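Local coordinates for protein transcriptional regulator, LacI family (Arthrobacter sp., PDB 4RKR) that probably regulates transcription as a LacI-family protein, with galactose and glucose units bound in the cleft of its periplasmic-binding-protein-like core, at residues F110-A115 with L276-V281. Numbering follows the deposited sequence.
With GAL (beta-D-galactopyranose), chain E.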
loop_
_atom_site.group_PDB
_atom_site.type_symbol
_atom_site.label_atom_id
_atom_site.label_comp_id
_atom_site.label_asym_id
_atom_site.label_seq_id
_atom_site.Cartn_x
_atom_site.Cartn_y
_atom_site.Cartn_z
ATOM N N PHE A 110 -17.091 -5.811 -12.466
ATOM C CA PHE A 110 -17.617 -4.515 -12.114
ATOM C C PHE A 110 -18.354 -3.903 -13.296
ATOM O O PHE A 110 -18.029 -4.155 -14.460
ATOM C CB PHE A 110 -16.473 -3.630 -11.660
ATOM C CG PHE A 110 -15.639 -4.243 -10.570
ATOM C CD1 PHE A 110 -16.117 -4.308 -9.273
ATOM C CD2 PHE A 110 -14.391 -4.772 -10.845
ATOM C CE1 PHE A 110 -15.360 -4.879 -8.264
ATOM C CE2 PHE A 110 -13.623 -5.346 -9.841
ATOM C CZ PHE A 110 -14.104 -5.394 -8.547
ATOM N N ASP A 111 -19.370 -3.113 -12.987
ATOM C CA ASP A 111 -20.177 -2.483 -14.015
ATOM C C ASP A 111 -19.514 -1.179 -14.434
ATOM O O ASP A 111 -19.760 -0.143 -13.830
ATOM C CB ASP A 111 -21.578 -2.220 -13.466
ATOM C CG ASP A 111 -22.529 -1.748 -14.521
ATOM O OD1 ASP A 111 -22.092 -1.521 -15.674
ATOM O OD2 ASP A 111 -23.720 -1.614 -14.191
ATOM N N TYR A 112 -18.671 -1.225 -15.462
ATOM C CA TYR A 112 -17.904 -0.028 -15.867
ATOM C C TYR A 112 -18.719 0.994 -16.665
ATOM O O TYR A 112 -18.321 2.158 -16.780
ATOM C CB TYR A 112 -16.635 -0.419 -16.633
ATOM C CG TYR A 112 -15.540 -0.957 -15.729
ATOM C CD1 TYR A 112 -14.972 -0.153 -14.742
ATOM C CD2 TYR A 112 -15.084 -2.267 -15.849
ATOM C CE1 TYR A 112 -13.993 -0.637 -13.898
ATOM C CE2 TYR A 112 -14.098 -2.756 -15.008
ATOM C CZ TYR A 112 -13.561 -1.934 -14.037
ATOM O OH TYR A 112 -12.581 -2.387 -13.201
ATOM N N GLN A 113 -19.846 0.554 -17.216
ATOM C CA GLN A 113 -20.799 1.446 -17.867
ATOM C C GLN A 113 -21.546 2.314 -16.871
ATOM O O GLN A 113 -21.713 3.510 -17.083
ATOM C CB GLN A 113 -21.810 0.639 -18.662
ATOM C CG GLN A 113 -21.195 -0.034 -19.871
ATOM C CD GLN A 113 -22.239 -0.653 -20.766
ATOM O OE1 GLN A 113 -23.438 -0.652 -20.451
ATOM N NE2 GLN A 113 -21.792 -1.181 -21.897
ATOM N N HIS A 114 -22.024 1.707 -15.796
ATOM C CA HIS A 114 -22.607 2.475 -14.720
ATOM C C HIS A 114 -21.601 3.492 -14.146
ATOM O O HIS A 114 -21.936 4.657 -13.898
ATOM C CB HIS A 114 -23.071 1.552 -13.620
ATOM C CG HIS A 114 -23.473 2.268 -12.377
ATOM N ND1 HIS A 114 -24.752 2.736 -12.170
ATOM C CD2 HIS A 114 -22.764 2.604 -11.275
ATOM C CE1 HIS A 114 -24.816 3.322 -10.988
ATOM N NE2 HIS A 114 -23.623 3.255 -10.424
ATOM N N ALA A 115 -20.370 3.048 -13.924
ATOM C CA ALA A 115 -19.335 3.950 -13.415
ATOM C C ALA A 115 -19.073 5.088 -14.407
ATOM O O ALA A 115 -18.929 6.235 -14.004
ATOM C CB ALA A 115 -18.049 3.192 -13.123
ATOM N N LEU A 276 -20.379 -6.239 -9.264
ATOM C CA LEU A 276 -20.432 -5.162 -8.291
ATOM C C LEU A 276 -20.373 -3.803 -8.973
ATOM O O LEU A 276 -19.980 -3.694 -10.146
ATOM C CB LEU A 276 -19.277 -5.298 -7.314
ATOM C CG LEU A 276 -19.276 -6.616 -6.546
ATOM C CD1 LEU A 276 -18.155 -6.592 -5.528
ATOM C CD2 LEU A 276 -20.624 -6.860 -5.877
ATOM N N LYS A 277 -20.749 -2.773 -8.219
ATOM C CA LYS A 277 -20.856 -1.424 -8.743
ATOM C C LYS A 277 -20.061 -0.457 -7.903
ATOM O O LYS A 277 -19.996 -0.606 -6.685
ATOM C CB LYS A 277 -22.326 -0.990 -8.784
ATOM C CG LYS A 277 -23.136 -1.665 -9.882
ATOM C CD LYS A 277 -24.421 -0.912 -10.189
ATOM C CE LYS A 277 -25.206 -1.586 -11.301
ATOM N NZ LYS A 277 -26.253 -0.673 -11.839
ATOM N N HIS A 278 -19.466 0.532 -8.570
ATOM C CA HIS A 278 -18.752 1.613 -7.903
ATOM C C HIS A 278 -19.777 2.611 -7.400
ATOM O O HIS A 278 -20.857 2.718 -7.971
ATOM C CB HIS A 278 -17.831 2.357 -8.868
ATOM C CG HIS A 278 -16.747 1.514 -9.466
ATOM N ND1 HIS A 278 -16.967 0.640 -10.509
ATOM C CD2 HIS A 278 -15.421 1.455 -9.201
ATOM C CE1 HIS A 278 -15.831 0.057 -10.839
ATOM N NE2 HIS A 278 -14.877 0.534 -10.063
ATOM N N ARG A 279 -19.426 3.343 -6.347
ATOM C CA ARG A 279 -20.230 4.442 -5.849
ATOM C C ARG A 279 -19.403 5.718 -5.933
ATOM O O ARG A 279 -18.209 5.714 -5.601
ATOM C CB ARG A 279 -20.647 4.168 -4.405
ATOM C CG ARG A 279 -22.040 4.676 -4.050
ATOM C CD ARG A 279 -22.713 3.911 -2.912
ATOM N NE ARG A 279 -21.828 2.978 -2.210
ATOM C CZ ARG A 279 -21.826 1.648 -2.354
ATOM N NH1 ARG A 279 -22.671 1.029 -3.178
ATOM N NH2 ARG A 279 -20.959 0.921 -1.659
ATOM N N LEU A 280 -20.030 6.803 -6.383
ATOM C CA LEU A 280 -19.337 8.087 -6.516
ATOM C C LEU A 280 -19.166 8.709 -5.148
ATOM O O LEU A 280 -20.126 8.834 -4.392
ATOM C CB LEU A 280 -20.100 9.051 -7.421
ATOM C CG LEU A 280 -19.523 10.462 -7.612
ATOM C CD1 LEU A 280 -18.177 10.461 -8.321
ATOM C CD2 LEU A 280 -20.507 11.333 -8.379
ATOM N N VAL A 281 -17.934 9.086 -4.840
ATOM C CA VAL A 281 -17.603 9.714 -3.575
ATOM C C VAL A 281 -17.033 11.074 -3.895
ATOM O O VAL A 281 -15.969 11.157 -4.510
ATOM C CB VAL A 281 -16.549 8.903 -2.820
ATOM C CG1 VAL A 281 -16.002 9.696 -1.628
ATOM C CG2 VAL A 281 -17.145 7.572 -2.396
HETATM C C1 GAL E . -6.909 -3.000 -12.119
HETATM C C2 GAL E . -6.310 -1.643 -11.747
HETATM C C3 GAL E . -6.628 -1.288 -10.295
HETATM C C4 GAL E . -8.116 -1.434 -10.029
HETATM C C5 GAL E . -8.619 -2.793 -10.488
HETATM C C6 GAL E . -10.126 -2.876 -10.310
HETATM O O2 GAL E . -4.891 -1.722 -11.916
HETATM O O3 GAL E . -6.261 0.056 -9.968
HETATM O O4 GAL E . -8.814 -0.405 -10.724
HETATM O O5 GAL E . -8.308 -3.018 -11.863
HETATM O O6 GAL E . -10.514 -4.248 -10.391
HETATM O O HOH W 1 -19.667 0.272 -11.365
#
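At what is probably a hinge crossover of this periplasmic-binding-protein-like fold, beside the sugar cleft, F110 and L276 form the parallel bridge between strands 106-110 and 273-281, just before helix 112-125 begins. D111 N donates to L276 O (3.0 Å), and F110 CD1 rests on L276 CB at 3.8 Å. Beyond this bridge the two segments part around one water, which donates to D111 O and accepts from H278 N; the same water is hydrogen-bonded to ND1 at the edge of the H278 ring, in its plane (2.9 Å). F110, Y112 and H278 form an aromatic cluster: H278 CE1 approaches Y112 CE1 to 3.6 Å, with the two ring planes at 40°. Y112 OH is hydrogen-bonded to D98, itself a galactose ligand, and F110 CE2 comes within 3.3 Å of galactose O6. Away from the sugar, D111 is the N-cap of helix 112-125: with its CG anti to the backbone N (chi1 -172°), OD1 accepts a weak bond from H114 N while OD2 forms a salt bridge with K277 NZ at 3.6 Å. The K277 chain, extended beyond CG, runs alongside D111 and crosses H114 at about a right angle. An alanine in place of H114 would probably leave K277 CD without the ring it lies over, setting the lysine end freer to swing from D111. K277 CD sits over the centre of the H114 ring, 4.0 Å from its centroid.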